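Local structure of BB_2cx5_001 (Thermus thermophilus, 3RI0) at residues A[50-55]-A[84-89]; A[57-62]-A[109-114]. The protein is a computationally designed scaffold, apparently intended to present a grafted linear HIV epitope on an aminoacyl-tRNA editing-type domain from Thermus thermophilus. The protein carries 6 engineered substitutions. All coordinates share one frame; numbering follows the deposited sequence.

Interactions 1 and 2 lie on successive strands of one mixed sheet, with centres about 10 Å apart. Strand 47-54 takes the short strand 84-85 on one edge in interaction 1, and on its other side pairs antiparallel with strand 59-65, which carries interaction 2 to strand 113-116. Two probable backbone hydrogen bonds tie the contacts together: Leu51 O to Phe62 N at 2.8 Å, and Tyr53 O to Tyr60 N at 3.0 Å. Packing follows the same seam, where Tyr53 O lies 3.6 Å from Ala59 CB. The four segments alternate along the chain, and all belong to the aminoacyl-tRNA editing family region. Interaction 1 is a surface contact, whereas interaction 2 is partly buried.

Interaction 1 of 2, residues A[50-55]-A[84-89]; sequences SLAYGG and LELDKW. Engineered in segment 50-55: Ala52 (natural residue Val), Tyr53 (natural residue Phe), Gly54 (natural residue Val).
Leu84 meets Gly54, an engineered residue, through a reciprocal pair of backbone hydrogen bonds. Leu84 N donates to Gly54 O at 2.9 Å. In return Gly54 N donates to Leu84 O at 3.1 Å, and this second bond is nearly straight, with 173° at the hydrogen. The two bonds together define an antiparallel hydrogen-bonded pair within an otherwise weakly bonded strand. Leu84 O has a further neighbour: CD1 of the engineered Tyr53 comes to 3.7 Å, presenting the ring edge to the carbonyl.

At Glu85 the contact thins. Its CB points away from the other strand, and its backbone N is near the plane of the Tyr53 ring, at the edge.

CB of Leu86 points toward strand 47-54. With CG beside its own backbone N (chi1 -74°), the branch point lies 3.6 Å from Gly54 N. From there CD1 reaches Tyr53 C at 3.7 Å. The same methyl approaches CB of the engineered Ala52 at 4.3 Å, while CD2 packs on the Gly54 backbone. The backbone N of Leu86 is linked to the strand by a water, which accepts from it and donates to Ala52 O at 2.7 Å; this water also sits over one face of the Tyr53 ring, toward the rim.

Beyond Leu86, Asp87 occupies the N-cap of helix 88-95, its OD2 bonded to Ala90 N, and Leu86 also touches Val91 and Leu94 of that helix. The whole is a short, weakly bonded antiparallel strand at the sheet edge, joined by a brief loop with a water bridge to a helix N-capped by Asp87, in a domain of the aminoacyl-tRNA editing family.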
loop_
_atom_site.group_PDB
_atom_site.type_symbol
_atom_site.label_atom_id
_atom_site.label_comp_id
_atom_site.label_asym_id
_atom_site.label_seq_id
_atom_site.Cartn_x
_atom_site.Cartn_y
_atom_site.Cartn_z
ATOM N N SER A 50 -1.173 2.421 -0.064
ATOM C CA SER A 50 -0.852 2.006 -1.428
ATOM C C SER A 50 -1.626 2.871 -2.414
ATOM O O SER A 50 -2.764 2.541 -2.793
ATOM C CB SER A 50 -1.208 0.529 -1.626
ATOM O OG SER A 50 -0.478 -0.295 -0.733
ATOM N N LEU A 51 -0.998 3.972 -2.826
ATOM C CA LEU A 51 -1.604 4.937 -3.740
ATOM C C LEU A 51 -1.315 4.679 -5.225
ATOM O O LEU A 51 -0.161 4.637 -5.650
ATOM C CB LEU A 51 -1.146 6.351 -3.354
ATOM C CG LEU A 51 -1.301 6.733 -1.877
ATOM C CD1 LEU A 51 -0.724 8.107 -1.611
ATOM C CD2 LEU A 51 -2.772 6.698 -1.500
ATOM N N ALA A 52 -2.372 4.531 -6.018
ATOM C CA ALA A 52 -2.223 4.286 -7.447
ATOM C C ALA A 52 -2.566 5.519 -8.298
ATOM O O ALA A 52 -3.599 6.158 -8.083
ATOM C CB ALA A 52 -3.093 3.121 -7.852
ATOM N N TYR A 53 -1.701 5.842 -9.258
ATOM C CA TYR A 53 -1.902 6.990 -10.143
ATOM C C TYR A 53 -1.734 6.602 -11.602
ATOM O O TYR A 53 -1.095 5.606 -11.921
ATOM C CB TYR A 53 -0.917 8.101 -9.801
ATOM C CG TYR A 53 -1.269 8.843 -8.536
ATOM C CD1 TYR A 53 -2.065 9.988 -8.574
ATOM C CD2 TYR A 53 -0.847 8.372 -7.295
ATOM C CE1 TYR A 53 -2.437 10.647 -7.398
ATOM C CE2 TYR A 53 -1.214 9.019 -6.118
ATOM C CZ TYR A 53 -2.008 10.156 -6.179
ATOM O OH TYR A 53 -2.366 10.807 -5.023
ATOM N N GLY A 54 -2.314 7.394 -12.491
ATOM C CA GLY A 54 -2.210 7.095 -13.906
ATOM C C GLY A 54 -1.387 8.093 -14.692
ATOM O O GLY A 54 -1.271 9.259 -14.316
ATOM N N GLY A 55 -0.812 7.627 -15.796
ATOM C CA GLY A 55 -0.008 8.483 -16.651
ATOM C C GLY A 55 -0.197 8.047 -18.089
ATOM O O GLY A 55 -0.738 6.966 -18.338
ATOM N N LEU A 84 -2.067 11.692 -12.916
ATOM C CA LEU A 84 -3.325 12.158 -12.415
ATOM C C LEU A 84 -4.098 11.117 -11.661
ATOM O O LEU A 84 -3.909 9.903 -11.803
ATOM C CB LEU A 84 -4.186 12.783 -13.511
ATOM C CG LEU A 84 -4.212 14.304 -13.265
ATOM C CD1 LEU A 84 -5.072 15.001 -14.309
ATOM C CD2 LEU A 84 -4.728 14.585 -11.844
ATOM N N GLU A 85 -4.950 11.653 -10.811
ATOM C CA GLU A 85 -5.827 10.908 -9.957
ATOM C C GLU A 85 -6.623 9.889 -10.762
ATOM O O GLU A 85 -7.040 10.166 -11.882
ATOM C CB GLU A 85 -6.750 11.907 -9.284
ATOM C CG GLU A 85 -7.627 11.343 -8.219
ATOM C CD GLU A 85 -7.663 12.258 -7.032
ATOM O OE1 GLU A 85 -7.928 13.468 -7.228
ATOM O OE2 GLU A 85 -7.413 11.775 -5.907
ATOM N N LEU A 86 -6.804 8.707 -10.190
ATOM C CA LEU A 86 -7.567 7.655 -10.843
ATOM C C LEU A 86 -8.905 7.543 -10.135
ATOM O O LEU A 86 -8.966 7.598 -8.900
ATOM C CB LEU A 86 -6.835 6.317 -10.758
ATOM C CG LEU A 86 -5.619 6.129 -11.668
ATOM C CD1 LEU A 86 -4.984 4.796 -11.374
ATOM C CD2 LEU A 86 -6.038 6.217 -13.138
ATOM N N ASP A 87 -9.984 7.393 -10.894
ATOM C CA ASP A 87 -11.275 7.271 -10.244
ATOM C C ASP A 87 -11.456 5.860 -9.703
ATOM O O ASP A 87 -10.616 4.982 -9.919
ATOM C CB ASP A 87 -12.426 7.671 -11.191
ATOM C CG ASP A 87 -12.646 6.689 -12.338
ATOM O OD1 ASP A 87 -13.072 7.157 -13.418
ATOM O OD2 ASP A 87 -12.432 5.473 -12.171
ATOM N N LYS A 88 -12.547 5.673 -8.974
ATOM C CA LYS A 88 -12.899 4.405 -8.346
ATOM C C LYS A 88 -12.851 3.174 -9.229
ATOM O O LYS A 88 -12.366 2.120 -8.821
ATOM C CB LYS A 88 -14.313 4.491 -7.795
ATOM C CG LYS A 88 -14.401 5.010 -6.399
ATOM C CD LYS A 88 -15.850 4.945 -5.943
ATOM C CE LYS A 88 -16.645 6.095 -6.540
ATOM N NZ LYS A 88 -17.951 5.627 -7.088
ATOM N N TRP A 89 -13.413 3.308 -10.421
ATOM C CA TRP A 89 -13.498 2.215 -11.367
ATOM C C TRP A 89 -12.138 1.708 -11.808
ATOM O O TRP A 89 -11.881 0.499 -11.790
ATOM C CB TRP A 89 -14.308 2.666 -12.564
ATOM C CG TRP A 89 -15.476 3.470 -12.132
ATOM C CD1 TRP A 89 -15.610 4.831 -12.189
ATOM C CD2 TRP A 89 -16.632 2.977 -11.451
ATOM N NE1 TRP A 89 -16.780 5.210 -11.576
ATOM C CE2 TRP A 89 -17.425 4.092 -11.115
ATOM C CE3 TRP A 89 -17.074 1.700 -11.091
ATOM C CZ2 TRP A 89 -18.641 3.969 -10.431
ATOM C CZ3 TRP A 89 -18.278 1.574 -10.416
ATOM C CH2 TRP A 89 -19.050 2.704 -10.091
HETATM O O HOH W 1 -5.503 8.013 -7.712
#

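Interaction 2 of 2, residues A[57-62]-A[109-114]; sequences KGAYLF and TPLPAY
Leu61 is held through both its N-H and its C=O by the segment 109-114. Its N donates to Pro112 O at 2.9 Å, and its O accepts from Tyr114 N at the same length. These bonds bracket Ala113, as parallel strands require, and Ala113 CA adds a C-H...O contact to Leu61 O at 3.3 Å.

Packing is close on both faces here. On one, Leu61 CB meets Ala113 CB at 3.9 Å and also Leu111 CB. Leu111 CD2 reaches Ala59 CB at 3.6 Å. On the other, Phe62 and Tyr114 run alongside each other in the same direction. Their planes are only 19° apart, but they are offset so far that little ring area is shared, with Phe62 CE2 3.7 Å from Tyr114 CD1. Helix 72-79 packs on this aromatic face, with Ala75 against Phe62 and Leu78 against Tyr114.

The exposed Pro112 is divided: its CD packs close on Ala59 O (3.2 Å), whereas its CB stands 4.2 Å from Tyr60 CD2, where the two side chains meet loosely at a slant.

Chemically, the polar part of this join is backbone alone, consistent with a register held by the backbone bonds, with apolar and aromatic contacts added on both faces.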
loop_
_atom_site.group_PDB
_atom_site.type_symbol
_atom_site.label_atom_id
_atom_site.label_comp_id
_atom_site.label_asym_id
_atom_site.label_seq_id
_atom_site.Cartn_x
_atom_site.Cartn_y
_atom_site.Cartn_z
ATOM N N LYS A 57 1.941 6.994 -19.968
ATOM C CA LYS A 57 2.728 5.778 -20.138
ATOM C C LYS A 57 1.854 4.617 -19.659
ATOM O O LYS A 57 1.348 3.834 -20.463
ATOM C CB LYS A 57 4.017 5.846 -19.309
ATOM C CG LYS A 57 4.828 7.113 -19.554
ATOM C CD LYS A 57 6.283 6.949 -19.140
ATOM C CE LYS A 57 7.058 8.224 -19.420
ATOM N NZ LYS A 57 8.528 8.034 -19.286
ATOM N N GLY A 58 1.664 4.544 -18.341
ATOM C CA GLY A 58 0.840 3.516 -17.734
ATOM C C GLY A 58 0.504 3.912 -16.299
ATOM O O GLY A 58 0.552 5.089 -15.962
ATOM N N ALA A 59 0.154 2.945 -15.457
ATOM C CA ALA A 59 -0.168 3.234 -14.059
ATOM C C ALA A 59 1.000 2.887 -13.120
ATOM O O ALA A 59 1.773 1.974 -13.404
ATOM C CB ALA A 59 -1.398 2.465 -13.653
ATOM N N TYR A 60 1.130 3.619 -12.015
ATOM C CA TYR A 60 2.208 3.344 -11.059
ATOM C C TYR A 60 1.693 3.229 -9.625
ATOM O O TYR A 60 0.612 3.735 -9.294
ATOM C CB TYR A 60 3.282 4.429 -11.111
ATOM C CG TYR A 60 3.646 4.864 -12.502
ATOM C CD1 TYR A 60 2.827 5.746 -13.209
ATOM C CD2 TYR A 60 4.802 4.393 -13.127
ATOM C CE1 TYR A 60 3.145 6.149 -14.497
ATOM C CE2 TYR A 60 5.129 4.791 -14.423
ATOM C CZ TYR A 60 4.292 5.672 -15.098
ATOM O OH TYR A 60 4.608 6.076 -16.373
ATOM N N LEU A 61 2.499 2.596 -8.772
ATOM C CA LEU A 61 2.127 2.387 -7.382
ATOM C C LEU A 61 3.065 3.129 -6.429
ATOM O O LEU A 61 4.290 3.056 -6.561
ATOM C CB LEU A 61 2.161 0.888 -7.064
ATOM C CG LEU A 61 1.233 0.276 -6.006
ATOM C CD1 LEU A 61 2.056 -0.638 -5.136
ATOM C CD2 LEU A 61 0.538 1.333 -5.164
ATOM N N PHE A 62 2.490 3.836 -5.461
ATOM C CA PHE A 62 3.294 4.560 -4.485
ATOM C C PHE A 62 2.926 4.161 -3.062
ATOM O O PHE A 62 1.788 4.301 -2.638
ATOM C CB PHE A 62 3.134 6.066 -4.671
ATOM C CG PHE A 62 3.644 6.563 -5.995
ATOM C CD1 PHE A 62 2.805 6.601 -7.106
ATOM C CD2 PHE A 62 4.964 6.986 -6.136
ATOM C CE1 PHE A 62 3.272 7.054 -8.351
ATOM C CE2 PHE A 62 5.450 7.440 -7.378
ATOM C CZ PHE A 62 4.595 7.476 -8.483
ATOM N N THR A 109 -3.295 -6.117 -12.315
ATOM C CA THR A 109 -2.282 -5.516 -13.167
ATOM C C THR A 109 -1.055 -5.173 -12.309
ATOM O O THR A 109 -1.110 -4.274 -11.471
ATOM C CB THR A 109 -2.810 -4.212 -13.833
ATOM O OG1 THR A 109 -3.894 -4.527 -14.718
ATOM C CG2 THR A 109 -1.718 -3.519 -14.614
ATOM N N PRO A 110 0.058 -5.901 -12.495
ATOM C CA PRO A 110 1.277 -5.630 -11.720
ATOM C C PRO A 110 1.736 -4.216 -12.072
ATOM O O PRO A 110 1.819 -3.862 -13.247
ATOM C CB PRO A 110 2.236 -6.711 -12.201
ATOM C CG PRO A 110 1.798 -6.926 -13.633
ATOM C CD PRO A 110 0.291 -6.959 -13.492
ATOM N N LEU A 111 2.033 -3.413 -11.054
ATOM C CA LEU A 111 2.419 -2.021 -11.276
ATOM C C LEU A 111 3.834 -1.671 -10.819
ATOM O O LEU A 111 4.313 -2.174 -9.789
ATOM C CB LEU A 111 1.435 -1.085 -10.540
ATOM C CG LEU A 111 -0.082 -1.154 -10.794
ATOM C CD1 LEU A 111 -0.817 -0.316 -9.744
ATOM C CD2 LEU A 111 -0.417 -0.647 -12.186
ATOM N N PRO A 112 4.531 -0.813 -11.591
ATOM C CA PRO A 112 5.888 -0.409 -11.205
ATOM C C PRO A 112 5.661 0.267 -9.847
ATOM O O PRO A 112 4.656 0.960 -9.691
ATOM C CB PRO A 112 6.272 0.605 -12.273
ATOM C CG PRO A 112 5.445 0.188 -13.475
ATOM C CD PRO A 112 4.119 -0.193 -12.861
ATOM N N ALA A 113 6.555 0.077 -8.872
ATOM C CA ALA A 113 6.319 0.691 -7.572
ATOM C C ALA A 113 7.454 1.497 -6.954
ATOM O O ALA A 113 8.628 1.318 -7.287
ATOM C CB ALA A 113 5.860 -0.368 -6.586
ATOM N N TYR A 114 7.074 2.385 -6.036
ATOM C CA TYR A 114 8.018 3.231 -5.317
ATOM C C TYR A 114 7.698 3.216 -3.828
ATOM O O TYR A 114 6.534 3.139 -3.432
ATOM C CB TYR A 114 7.975 4.645 -5.878
ATOM C CG TYR A 114 8.292 4.657 -7.353
ATOM C CD1 TYR A 114 7.315 4.341 -8.298
ATOM C CD2 TYR A 114 9.584 4.911 -7.800
ATOM C CE1 TYR A 114 7.618 4.281 -9.658
ATOM C CE2 TYR A 114 9.898 4.851 -9.151
ATOM C CZ TYR A 114 8.916 4.535 -10.075
ATOM O OH TYR A 114 9.234 4.486 -11.411
#